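Local atomic coordinates of NADH dehydrogenase, putative (Plasmodium falciparum, PDB entry 5JWC), a protein that probably oxidises NADH with a bound FAD and hands the electrons to ubiquinone, as a type II NADH dehydrogenase of the malaria parasite. Residues S36-F41 with F65-P70; G459-I464 with K489-Q494; Q494-W499 with F503-D508. All coordinates share one frame; numbering follows the deposited sequence.

Interaction 1. Residues S36-F41 with F65-P70. With FAD (flavin-adenine dinucleotide), chain C.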
# COMPACT_ATOMS: atom_id res chain seq x y z
N SER A 36 -14.12 -4.13 15.16
CA SER A 36 -13.50 -2.82 15.07
C SER A 36 -14.11 -2.02 13.91
O SER A 36 -13.41 -1.29 13.20
CB SER A 36 -11.98 -2.95 14.88
OG SER A 36 -11.65 -3.87 13.84
N GLY A 37 -15.42 -2.16 13.70
CA GLY A 37 -16.06 -1.53 12.57
C GLY A 37 -16.90 -0.35 12.99
O GLY A 37 -16.65 0.25 14.02
N TRP A 38 -17.92 -0.02 12.20
CA TRP A 38 -18.72 1.17 12.49
C TRP A 38 -19.35 1.11 13.88
O TRP A 38 -19.34 2.09 14.61
CB TRP A 38 -19.79 1.39 11.41
CG TRP A 38 -19.22 2.10 10.19
CD1 TRP A 38 -18.79 1.52 9.04
CD2 TRP A 38 -18.98 3.51 10.05
NE1 TRP A 38 -18.31 2.48 8.18
CE2 TRP A 38 -18.42 3.70 8.77
CE3 TRP A 38 -19.21 4.62 10.86
CZ2 TRP A 38 -18.09 4.97 8.28
CZ3 TRP A 38 -18.87 5.88 10.38
CH2 TRP A 38 -18.31 6.04 9.11
N GLY A 39 -19.86 -0.05 14.26
CA GLY A 39 -20.41 -0.19 15.59
C GLY A 39 -19.34 -0.22 16.67
O GLY A 39 -19.35 0.60 17.60
N GLY A 40 -18.43 -1.18 16.55
CA GLY A 40 -17.43 -1.41 17.58
C GLY A 40 -16.55 -0.21 17.83
O GLY A 40 -16.37 0.20 18.98
N PHE A 41 -16.00 0.37 16.76
CA PHE A 41 -15.11 1.52 16.87
C PHE A 41 -15.83 2.75 17.41
O PHE A 41 -15.29 3.46 18.28
CB PHE A 41 -14.47 1.83 15.50
CG PHE A 41 -13.42 2.93 15.53
CD1 PHE A 41 -12.34 2.87 16.38
CD2 PHE A 41 -13.53 4.03 14.69
CE1 PHE A 41 -11.37 3.89 16.40
CE2 PHE A 41 -12.56 5.06 14.70
CZ PHE A 41 -11.48 4.97 15.56
N PHE A 65 -13.29 3.00 6.98
CA PHE A 65 -14.31 3.96 6.57
C PHE A 65 -14.95 3.48 5.26
O PHE A 65 -14.62 3.98 4.17
CB PHE A 65 -13.70 5.37 6.44
CG PHE A 65 -14.72 6.49 6.46
CD1 PHE A 65 -15.12 7.07 7.66
CD2 PHE A 65 -15.28 6.96 5.27
CE1 PHE A 65 -16.08 8.09 7.67
CE2 PHE A 65 -16.23 7.98 5.28
CZ PHE A 65 -16.63 8.54 6.49
N THR A 66 -15.86 2.52 5.37
CA THR A 66 -16.41 1.81 4.20
C THR A 66 -17.02 2.67 3.07
O THR A 66 -16.90 2.30 1.90
CB THR A 66 -17.48 0.78 4.63
OG1 THR A 66 -18.43 1.42 5.49
CG2 THR A 66 -16.82 -0.36 5.42
N PRO A 67 -17.70 3.79 3.40
CA PRO A 67 -18.28 4.52 2.25
C PRO A 67 -17.29 4.99 1.18
O PRO A 67 -17.72 5.28 0.06
CB PRO A 67 -18.93 5.74 2.91
CG PRO A 67 -19.24 5.30 4.29
CD PRO A 67 -18.08 4.40 4.69
N LEU A 68 -16.00 5.07 1.51
CA LEU A 68 -15.01 5.60 0.57
C LEU A 68 -14.24 4.51 -0.16
O LEU A 68 -13.35 4.80 -0.98
CB LEU A 68 -14.05 6.53 1.31
CG LEU A 68 -14.77 7.79 1.81
CD1 LEU A 68 -13.83 8.69 2.57
CD2 LEU A 68 -15.38 8.58 0.59
N LEU A 69 -14.60 3.26 0.10
CA LEU A 69 -13.94 2.11 -0.53
C LEU A 69 -13.97 2.14 -2.09
O LEU A 69 -12.97 1.78 -2.73
CB LEU A 69 -14.60 0.83 -0.02
CG LEU A 69 -14.05 0.33 1.33
CD1 LEU A 69 -14.75 -0.94 1.76
CD2 LEU A 69 -12.54 0.09 1.30
N PRO A 70 -15.08 2.58 -2.71
CA PRO A 70 -15.05 2.68 -4.18
C PRO A 70 -13.97 3.62 -4.68
O PRO A 70 -13.38 3.35 -5.74
CB PRO A 70 -16.44 3.22 -4.53
CG PRO A 70 -17.32 2.65 -3.42
CD PRO A 70 -16.45 2.79 -2.19
PA FAD C . -18.39 -3.62 10.19
O1A FAD C . -18.19 -4.40 8.92
O2A FAD C . -18.20 -2.15 10.03
O5B FAD C . -17.42 -4.17 11.35
C5B FAD C . -17.42 -5.53 11.73
C4B FAD C . -16.14 -5.75 12.52
O4B FAD C . -16.20 -7.01 13.15
C3B FAD C . -14.92 -5.76 11.60
O3B FAD C . -13.87 -5.08 12.25
C2B FAD C . -14.55 -7.23 11.53
O2B FAD C . -13.16 -7.38 11.33
C1B FAD C . -14.98 -7.67 12.92
N9A FAD C . -15.22 -9.11 13.07
C8A FAD C . -15.75 -9.98 12.15
N7A FAD C . -15.80 -11.21 12.73
C5A FAD C . -15.32 -11.12 13.99
C6A FAD C . -15.17 -12.07 14.99
N6A FAD C . -15.59 -13.32 14.81
N1A FAD C . -14.65 -11.67 16.21
C2A FAD C . -14.29 -10.36 16.42
N3A FAD C . -14.45 -9.42 15.41
C4A FAD C . -14.95 -9.81 14.22
N1 FAD C . -23.36 2.58 5.02
C2 FAD C . -23.86 3.85 5.01
O2 FAD C . -24.61 4.21 5.92
N3 FAD C . -23.52 4.75 4.01
C4 FAD C . -22.67 4.40 3.00
O4 FAD C . -22.37 5.23 2.13
C4X FAD C . -22.14 3.11 3.00
N5 FAD C . -21.28 2.71 2.01
C5X FAD C . -20.76 1.41 2.03
C6 FAD C . -19.88 1.01 1.04
C7 FAD C . -19.35 -0.27 1.04
C7M FAD C . -18.40 -0.67 -0.07
C8 FAD C . -19.70 -1.17 2.04
C8M FAD C . -19.14 -2.56 2.06
C9 FAD C . -20.59 -0.76 3.04
C9A FAD C . -21.11 0.53 3.04
N10 FAD C . -21.99 0.94 4.03
C10 FAD C . -22.49 2.21 4.01
C1' FAD C . -22.44 -0.00 5.11
C2' FAD C . -21.58 -0.04 6.35
O2' FAD C . -20.27 -0.35 5.98
C3' FAD C . -22.10 -1.17 7.22
O3' FAD C . -23.48 -1.03 7.46
C4' FAD C . -21.31 -1.11 8.51
O4' FAD C . -20.02 -1.59 8.21
C5' FAD C . -21.93 -1.95 9.62
O5' FAD C . -21.15 -1.74 10.78
P FAD C . -20.76 -3.00 11.71
O1P FAD C . -20.02 -2.50 12.93
O2P FAD C . -22.04 -3.73 12.01
O3P FAD C . -19.86 -3.96 10.76

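Interaction 2. Residues G459-I464 with K489-Q494. With 4W0 (5-fluoro-3-methyl-2-{4-[4-(trifluoromethoxy)benzyl]phenyl}quinolin-4(1H)-one), chain M; TRT (fragment of triton X-100), chain J.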
# COMPACT_ATOMS: atom_id res chain seq x y z
N GLY A 459 -30.04 10.87 5.34
CA GLY A 459 -29.90 10.95 3.90
C GLY A 459 -28.79 10.09 3.33
O GLY A 459 -27.99 9.51 4.07
N SER A 460 -28.75 10.00 2.01
CA SER A 460 -27.77 9.20 1.30
C SER A 460 -27.16 9.99 0.16
O SER A 460 -27.81 10.87 -0.41
CB SER A 460 -28.40 7.93 0.75
OG SER A 460 -29.13 7.24 1.76
N LEU A 461 -25.93 9.62 -0.19
CA LEU A 461 -25.14 10.29 -1.20
C LEU A 461 -24.53 9.25 -2.12
O LEU A 461 -24.12 8.18 -1.65
CB LEU A 461 -23.99 11.08 -0.55
CG LEU A 461 -24.01 12.59 -0.61
CD1 LEU A 461 -25.12 12.98 0.37
CD2 LEU A 461 -22.69 13.16 -0.16
N ALA A 462 -24.39 9.57 -3.40
CA ALA A 462 -23.67 8.68 -4.30
C ALA A 462 -22.94 9.44 -5.40
O ALA A 462 -23.48 10.38 -5.97
CB ALA A 462 -24.63 7.65 -4.90
N TYR A 463 -21.71 9.03 -5.69
CA TYR A 463 -20.98 9.56 -6.83
C TYR A 463 -21.26 8.70 -8.07
O TYR A 463 -21.14 7.47 -8.01
CB TYR A 463 -19.47 9.61 -6.56
CG TYR A 463 -18.72 10.15 -7.76
CD1 TYR A 463 -18.82 11.49 -8.11
CD2 TYR A 463 -17.94 9.32 -8.55
CE1 TYR A 463 -18.15 12.00 -9.22
CE2 TYR A 463 -17.27 9.82 -9.67
CZ TYR A 463 -17.38 11.16 -9.99
OH TYR A 463 -16.74 11.68 -11.09
N ILE A 464 -21.68 9.33 -9.17
CA ILE A 464 -22.13 8.54 -10.33
C ILE A 464 -21.36 8.82 -11.62
O ILE A 464 -21.79 8.44 -12.72
CB ILE A 464 -23.66 8.72 -10.59
CG1 ILE A 464 -23.99 10.14 -11.06
CG2 ILE A 464 -24.49 8.35 -9.33
CD1 ILE A 464 -25.41 10.28 -11.60
N LYS A 489 -17.84 16.60 -0.95
CA LYS A 489 -16.62 16.83 -0.14
C LYS A 489 -16.93 17.46 1.23
O LYS A 489 -16.39 17.04 2.26
CB LYS A 489 -15.65 17.71 -0.91
CG LYS A 489 -15.23 17.07 -2.23
CD LYS A 489 -14.13 17.84 -2.92
CE LYS A 489 -13.80 17.14 -4.24
NZ LYS A 489 -12.81 17.89 -5.03
N VAL A 490 -17.80 18.46 1.23
CA VAL A 490 -18.22 19.10 2.46
C VAL A 490 -18.86 18.09 3.40
O VAL A 490 -18.61 18.11 4.62
CB VAL A 490 -19.21 20.26 2.20
CG1 VAL A 490 -19.86 20.72 3.49
CG2 VAL A 490 -18.49 21.43 1.54
N VAL A 491 -19.69 17.21 2.85
CA VAL A 491 -20.33 16.22 3.71
C VAL A 491 -19.28 15.26 4.23
O VAL A 491 -19.13 15.09 5.43
CB VAL A 491 -21.43 15.42 2.98
CG1 VAL A 491 -21.84 14.22 3.82
CG2 VAL A 491 -22.62 16.32 2.68
N TYR A 492 -18.53 14.63 3.34
CA TYR A 492 -17.62 13.59 3.80
C TYR A 492 -16.50 14.08 4.70
O TYR A 492 -16.10 13.36 5.61
CB TYR A 492 -17.04 12.81 2.61
CG TYR A 492 -17.95 11.65 2.32
CD1 TYR A 492 -18.11 10.65 3.26
CD2 TYR A 492 -18.70 11.59 1.16
CE1 TYR A 492 -18.97 9.59 3.04
CE2 TYR A 492 -19.57 10.53 0.93
CZ TYR A 492 -19.70 9.53 1.87
OH TYR A 492 -20.56 8.47 1.66
N ILE A 493 -15.99 15.30 4.50
CA ILE A 493 -14.88 15.71 5.39
C ILE A 493 -15.37 15.84 6.85
O ILE A 493 -14.60 15.62 7.79
CB ILE A 493 -14.17 17.01 4.90
CG1 ILE A 493 -12.81 17.12 5.61
CG2 ILE A 493 -15.02 18.25 5.11
CD1 ILE A 493 -11.85 18.10 4.99
N GLN A 494 -16.66 16.11 7.03
CA GLN A 494 -17.22 16.17 8.39
C GLN A 494 -17.55 14.79 8.96
O GLN A 494 -17.67 14.64 10.17
CB GLN A 494 -18.46 17.05 8.42
CG GLN A 494 -18.20 18.48 8.00
CD GLN A 494 -19.50 19.25 7.88
OE1 GLN A 494 -19.99 19.48 6.77
NE2 GLN A 494 -20.06 19.64 9.01
C1 4W0 M . -15.67 11.08 -5.74
C2 4W0 M . -15.09 11.02 -7.02
C3 4W0 M . -14.80 12.21 -7.72
C4 4W0 M . -15.09 13.47 -7.16
C5 4W0 M . -15.67 13.52 -5.88
C6 4W0 M . -15.95 12.35 -5.17
O1 4W0 M . -14.45 12.47 -19.97
C7 4W0 M . -14.78 14.73 -7.92
C8 4W0 M . -14.20 14.65 -9.25
C9 4W0 M . -13.90 13.32 -9.83
C10 4W0 M . -13.32 13.09 -11.21
C11 4W0 M . -14.03 13.49 -12.34
C12 4W0 M . -13.54 13.25 -13.62
C13 4W0 M . -12.34 12.57 -13.73
C14 4W0 M . -11.66 12.13 -12.62
C15 4W0 M . -12.15 12.38 -11.35
O2 4W0 M . -15.02 15.81 -7.44
N 4W0 M . -14.20 12.13 -9.08
C16 4W0 M . -11.68 12.22 -15.02
C17 4W0 M . -12.45 12.28 -16.31
C18 4W0 M . -13.64 11.57 -16.46
C19 4W0 M . -14.31 11.64 -17.68
C20 4W0 M . -13.77 12.39 -18.73
C21 4W0 M . -12.58 13.09 -18.57
C22 4W0 M . -11.92 13.02 -17.36
C23 4W0 M . -13.89 15.92 -10.00
F1 4W0 M . -15.94 14.71 -5.34
C24 4W0 M . -15.43 13.47 -20.06
F2 4W0 M . -16.41 13.17 -19.20
F3 4W0 M . -15.93 13.49 -21.31
F4 4W0 M . -14.89 14.66 -19.75
C25 TRT J . -22.30 9.17 10.30
O24 TRT J . -21.49 8.49 9.39
C23 TRT J . -22.23 7.44 8.76
C22 TRT J . -21.80 7.34 7.33
O21 TRT J . -22.63 8.21 6.51
C20 TRT J . -22.13 8.29 5.19
C19 TRT J . -23.19 8.87 4.26
O18 TRT J . -23.53 10.25 4.54
C17 TRT J . -24.74 10.63 3.91
C16 TRT J . -25.05 12.12 4.26
O15 TRT J . -25.68 12.24 5.57
C12 TRT J . -25.20 13.48 6.12
C13 TRT J . -25.37 14.66 5.35
C14 TRT J . -24.87 15.88 5.83
C11 TRT J . -24.53 13.51 7.34
C10 TRT J . -24.03 14.74 7.83
C9 TRT J . -24.21 15.93 7.08
C6 TRT J . -23.66 17.26 7.60
C8 TRT J . -24.69 17.94 8.54
C7 TRT J . -22.42 16.93 8.43
C5 TRT J . -23.13 18.09 6.36
C1 TRT J . -23.76 19.46 5.83
C2 TRT J . -25.28 19.39 5.54
C4 TRT J . -23.38 20.63 6.74
C3 TRT J . -23.11 19.75 4.48

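Interaction 3. Residues Q494-W499 with F503-D508. With TRT (fragment of triton X-100), chain T; TRT (fragment of triton X-100), chain J.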
# COMPACT_ATOMS: atom_id res chain seq x y z
N GLN A 494 -16.66 16.11 7.03
CA GLN A 494 -17.22 16.17 8.39
C GLN A 494 -17.55 14.79 8.96
O GLN A 494 -17.67 14.64 10.17
CB GLN A 494 -18.46 17.05 8.42
CG GLN A 494 -18.20 18.48 8.00
CD GLN A 494 -19.50 19.25 7.88
OE1 GLN A 494 -19.99 19.48 6.77
NE2 GLN A 494 -20.06 19.64 9.01
N LEU A 495 -17.74 13.80 8.10
CA LEU A 495 -18.02 12.45 8.58
C LEU A 495 -16.75 11.67 8.98
O LEU A 495 -16.80 10.75 9.80
CB LEU A 495 -18.83 11.66 7.55
CG LEU A 495 -20.19 12.30 7.22
CD1 LEU A 495 -20.95 11.48 6.18
CD2 LEU A 495 -21.04 12.47 8.49
N LEU A 496 -15.60 12.06 8.42
CA LEU A 496 -14.34 11.40 8.78
C LEU A 496 -14.08 11.55 10.30
O LEU A 496 -14.47 12.53 10.90
CB LEU A 496 -13.20 11.98 7.95
CG LEU A 496 -13.22 11.59 6.47
CD1 LEU A 496 -12.17 12.38 5.69
CD2 LEU A 496 -13.01 10.06 6.30
N LEU A 497 -13.45 10.55 10.91
CA LEU A 497 -13.41 10.47 12.38
C LEU A 497 -12.12 10.99 13.03
O LEU A 497 -11.94 10.84 14.25
CB LEU A 497 -13.64 9.02 12.82
CG LEU A 497 -15.03 8.55 12.36
CD1 LEU A 497 -15.20 7.09 12.66
CD2 LEU A 497 -16.12 9.36 13.08
N SER A 498 -11.22 11.58 12.24
CA SER A 498 -10.02 12.19 12.80
C SER A 498 -9.51 13.29 11.90
O SER A 498 -9.80 13.31 10.70
CB SER A 498 -8.92 11.15 13.01
OG SER A 498 -8.41 10.72 11.76
N TRP A 499 -8.73 14.21 12.47
CA TRP A 499 -8.08 15.26 11.68
C TRP A 499 -7.04 14.69 10.73
O TRP A 499 -6.85 15.22 9.64
CB TRP A 499 -7.45 16.29 12.62
CG TRP A 499 -8.49 17.10 13.33
CD1 TRP A 499 -8.83 17.02 14.66
CD2 TRP A 499 -9.37 18.06 12.74
NE1 TRP A 499 -9.85 17.90 14.93
CE2 TRP A 499 -10.20 18.55 13.77
CE3 TRP A 499 -9.53 18.56 11.45
CZ2 TRP A 499 -11.18 19.51 13.55
CZ3 TRP A 499 -10.50 19.53 11.23
CH2 TRP A 499 -11.31 19.99 12.27
N PHE A 503 -7.01 15.54 6.86
CA PHE A 503 -5.78 16.02 6.24
C PHE A 503 -5.54 15.25 4.93
O PHE A 503 -5.41 15.83 3.85
CB PHE A 503 -4.60 15.83 7.21
CG PHE A 503 -3.25 16.16 6.61
CD1 PHE A 503 -2.81 17.47 6.57
CD2 PHE A 503 -2.45 15.16 6.08
CE1 PHE A 503 -1.57 17.78 6.02
CE2 PHE A 503 -1.21 15.47 5.53
CZ PHE A 503 -0.77 16.78 5.50
N HIS A 504 -5.56 13.92 5.01
CA HIS A 504 -5.35 13.09 3.82
C HIS A 504 -6.45 13.26 2.76
O HIS A 504 -6.17 13.28 1.55
CB HIS A 504 -5.24 11.63 4.23
CG HIS A 504 -3.91 11.28 4.82
ND1 HIS A 504 -2.81 11.03 4.03
CD2 HIS A 504 -3.52 11.13 6.10
CE1 HIS A 504 -1.78 10.74 4.82
NE2 HIS A 504 -2.18 10.79 6.07
N PHE A 505 -7.69 13.40 3.22
CA PHE A 505 -8.82 13.65 2.32
C PHE A 505 -8.54 14.87 1.42
O PHE A 505 -8.69 14.82 0.20
CB PHE A 505 -10.08 13.87 3.16
CG PHE A 505 -11.37 13.90 2.37
CD1 PHE A 505 -11.94 12.74 1.88
CD2 PHE A 505 -12.06 15.09 2.21
CE1 PHE A 505 -13.16 12.77 1.21
CE2 PHE A 505 -13.28 15.13 1.54
CZ PHE A 505 -13.83 13.98 1.04
N PHE A 506 -8.11 15.95 2.05
CA PHE A 506 -7.82 17.18 1.32
C PHE A 506 -6.61 17.00 0.40
O PHE A 506 -6.64 17.39 -0.78
CB PHE A 506 -7.61 18.32 2.32
CG PHE A 506 -7.26 19.63 1.67
CD1 PHE A 506 -8.25 20.45 1.16
CD2 PHE A 506 -5.95 20.05 1.56
CE1 PHE A 506 -7.94 21.66 0.56
CE2 PHE A 506 -5.63 21.26 0.96
CZ PHE A 506 -6.63 22.06 0.45
N ILE A 507 -5.54 16.40 0.93
CA ILE A 507 -4.30 16.23 0.16
C ILE A 507 -4.53 15.35 -1.07
O ILE A 507 -4.04 15.64 -2.16
CB ILE A 507 -3.17 15.61 1.02
CG1 ILE A 507 -2.73 16.57 2.13
CG2 ILE A 507 -1.97 15.17 0.13
CD1 ILE A 507 -2.37 17.96 1.64
N ASP A 508 -5.28 14.27 -0.88
CA ASP A 508 -5.56 13.36 -1.99
C ASP A 508 -6.27 14.05 -3.14
O ASP A 508 -6.00 13.76 -4.31
CB ASP A 508 -6.40 12.17 -1.51
CG ASP A 508 -5.54 11.07 -0.90
OD1 ASP A 508 -4.29 11.22 -0.87
OD2 ASP A 508 -6.10 10.04 -0.45
O21 TRT T . -4.70 16.53 15.92
C20 TRT T . -3.32 16.86 16.01
C19 TRT T . -3.04 18.21 15.33
O18 TRT T . -3.32 18.14 13.90
C17 TRT T . -4.66 18.47 13.56
C16 TRT T . -4.69 19.36 12.28
O15 TRT T . -6.11 19.61 12.02
C12 TRT T . -6.46 19.90 10.66
C13 TRT T . -6.11 19.00 9.61
C14 TRT T . -6.48 19.28 8.30
C11 TRT T . -7.18 21.06 10.38
C10 TRT T . -7.54 21.35 9.05
C9 TRT T . -7.22 20.44 8.03
C6 TRT T . -7.57 20.81 6.59
C8 TRT T . -7.81 19.59 5.70
C7 TRT T . -8.79 21.73 6.53
C5 TRT T . -6.27 21.69 6.41
C1 TRT T . -5.16 21.62 5.29
C2 TRT T . -4.75 20.25 4.73
C4 TRT T . -5.65 22.56 4.18
C3 TRT T . -3.90 22.19 5.93
C25 TRT J . -22.30 9.17 10.30
O24 TRT J . -21.49 8.49 9.39
C23 TRT J . -22.23 7.44 8.76
C22 TRT J . -21.80 7.34 7.33
O21 TRT J . -22.63 8.21 6.51
C20 TRT J . -22.13 8.29 5.19
C19 TRT J . -23.19 8.87 4.26
O18 TRT J . -23.53 10.25 4.54
C17 TRT J . -24.74 10.63 3.91
C16 TRT J . -25.05 12.12 4.26
O15 TRT J . -25.68 12.24 5.57
C12 TRT J . -25.20 13.48 6.12
C13 TRT J . -25.37 14.66 5.35
C14 TRT J . -24.87 15.88 5.83
C11 TRT J . -24.53 13.51 7.34
C10 TRT J . -24.03 14.74 7.83
C9 TRT J . -24.21 15.93 7.08
C6 TRT J . -23.66 17.26 7.60
C8 TRT J . -24.69 17.94 8.54
C7 TRT J . -22.42 16.93 8.43
C5 TRT J . -23.13 18.09 6.36
C1 TRT J . -23.76 19.46 5.83
C2 TRT J . -25.28 19.39 5.54
C4 TRT J . -23.38 20.63 6.74
C3 TRT J . -23.11 19.75 4.48

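Interaction 1. Residues S36-F41 with F65-P70
Inside the FAD pocket, Trp38 of the glycine-rich turn turns the edge of its indole to Phe65, Thr66 and Pro67, so the segment that holds the pyrophosphate meets the one beside the flavin. The link is a hydrogen bond from Trp38 NE1 to Thr66 OG1, 2.9 Å long but bent at 141°, with the hydroxyl 21° out of the indole plane. That hydroxyl has a second partner: Thr66 OG1 is hydrogen-bonded to the ribityl hydroxyl O2' of FAD at 2.6 Å. It reaches both because its first torsion sets OG1 between the backbone N and the carbonyl carbon. Further along the indole, the benzo edge does the touching. Trp38 CH2 comes to 3.4 Å from Phe65 CE1, with CZ2 over one face of the phenyl ring near its rim; the ring planes stand at 55°. Trp38 CZ2 also meets Pro67 CD at 3.6 Å, while Pro67 CA lies 3.5 Å from flavin N5. At the other end, backbone amides grip the diphosphate: Trp38 N bonds FAD O2A, and Gly39 N bonds FAD O1P at 2.8 Å. Gly37 CA, at the N-cap of helix 38-46, lies 3.2 Å from FAD O5B, so the turn runs hard against the cofactor. Strand, tight glycine turn and helix start with amides on the phosphates are the signature of the GxGxxG dinucleotide-binding Rossmann-type fold.

Interaction 2. Residues G459-I464 with K489-Q494
Leu461 and Val491 meet tip to tip where strand 460-465 passes over helix 484-495. One methyl, Leu461 CD2, makes the whole contact: it lies 4.1 Å from Val491 CB and 4.2 Å from Tyr492 CE2, in the notch between the two side chains. Leu461 has a chi1 of -112°, well away from a staggered position. All three residues are buried, yet this purely apolar meeting is the loosely spaced part. A detergent fragment fills in alongside: its ether-chain carbon C16 lies against both side chains, 4.0 Å from Leu461 CD1 and 3.9 Å from Val491 CG1. The outward side is lined by the same detergent molecule, and there the partly exposed Val490 turns CG1 to its branched alkyl end, 3.5 Å from its C3. Close packing with a ligand is also found at the other end of the strand. There the Tyr463 ring, swung out by a CG anti to the backbone N (chi1 180°), lies under the quinolone of the inhibitor RYL-552, whose C2 sits 3.5 Å above the ring plane, over its centre. Hydrogen bonds of Tyr463 OH to Asp209 OD2 and His467 N help hold the ring under the quinolone. From the helix, Lys489 CE approaches the inhibitor fluorine F1 at 3.4 Å. A three-stranded antiparallel sheet with its edge strand laid on a helix is how the NDH2 C-terminal domain is built here, and strand and helix together border one of the inhibitor sites.

Interaction 3. Residues Q494-W499 with F503-D508
Trp499 O accepts the N-H of Phe503, with 2.8 Å between Trp499 O and Phe503 N, an i to i+4 bond in the first turn of helix 499-515, just after the chain leaves helix 484-495 at Leu496. These are two helices joined by a short loop in the NDH2 C-terminal domain. Ser498 is the N-cap of the second helix, its OG accepting the N-H of Ser501. Between the helices, Leu496 CD1 packs on Phe505, 3.6 Å from CB and 3.7 Å from CG, and meets the root of the phenyl ring at a slant. Phe505 turns that root inward with CG anti to the backbone N (chi1 -170°); its ring goes on to cover Tyr492 and Ile493 of the preceding helix, so the two helices are joined by hydrocarbon. Leu495, still on the first helix, points to a different neighbour, a detergent whose ether O18 lies 3.3 Å from its CD1. The far face of the second helix belongs to the dimer: Phe503 meets Tyr515 and Ile507 of the second subunit, and His504 NE2 is hydrogen-bonded to Lys511 NZ of that subunit. A second detergent lies along Trp499, Phe503 and Phe506, consistent with a surface that faces the membrane. Its phenyl ring lies by the indole of Trp499, with C12 at 3.4 Å from CE3. Its branched tail lies on the exposed Phe506, where methyl C4 sits 3.5 Å above one ring face, toward the rim, and C2 comes within 3.4 Å of CD2.

Interaction 1 is the core of the set, close to the chain's centre, and the polar one, with amides and a threonine hydroxyl on FAD. Interactions 2 and 3 lie farther out in the C-terminal domain, and their side chains meet through hydrocarbon. Both use helix 484-495, share Gln494 and touch one detergent. The same helix leans on the flavin domain: Tyr492 OH is 3.4 Å from Pro67 CB, and Phe65 CE1 is 3.5 Å from Leu495 O. Chemistry thus shifts from cofactor binding through inhibitor packing to interaction 3, buried between two helices, with detergent and the second subunit at its flanks.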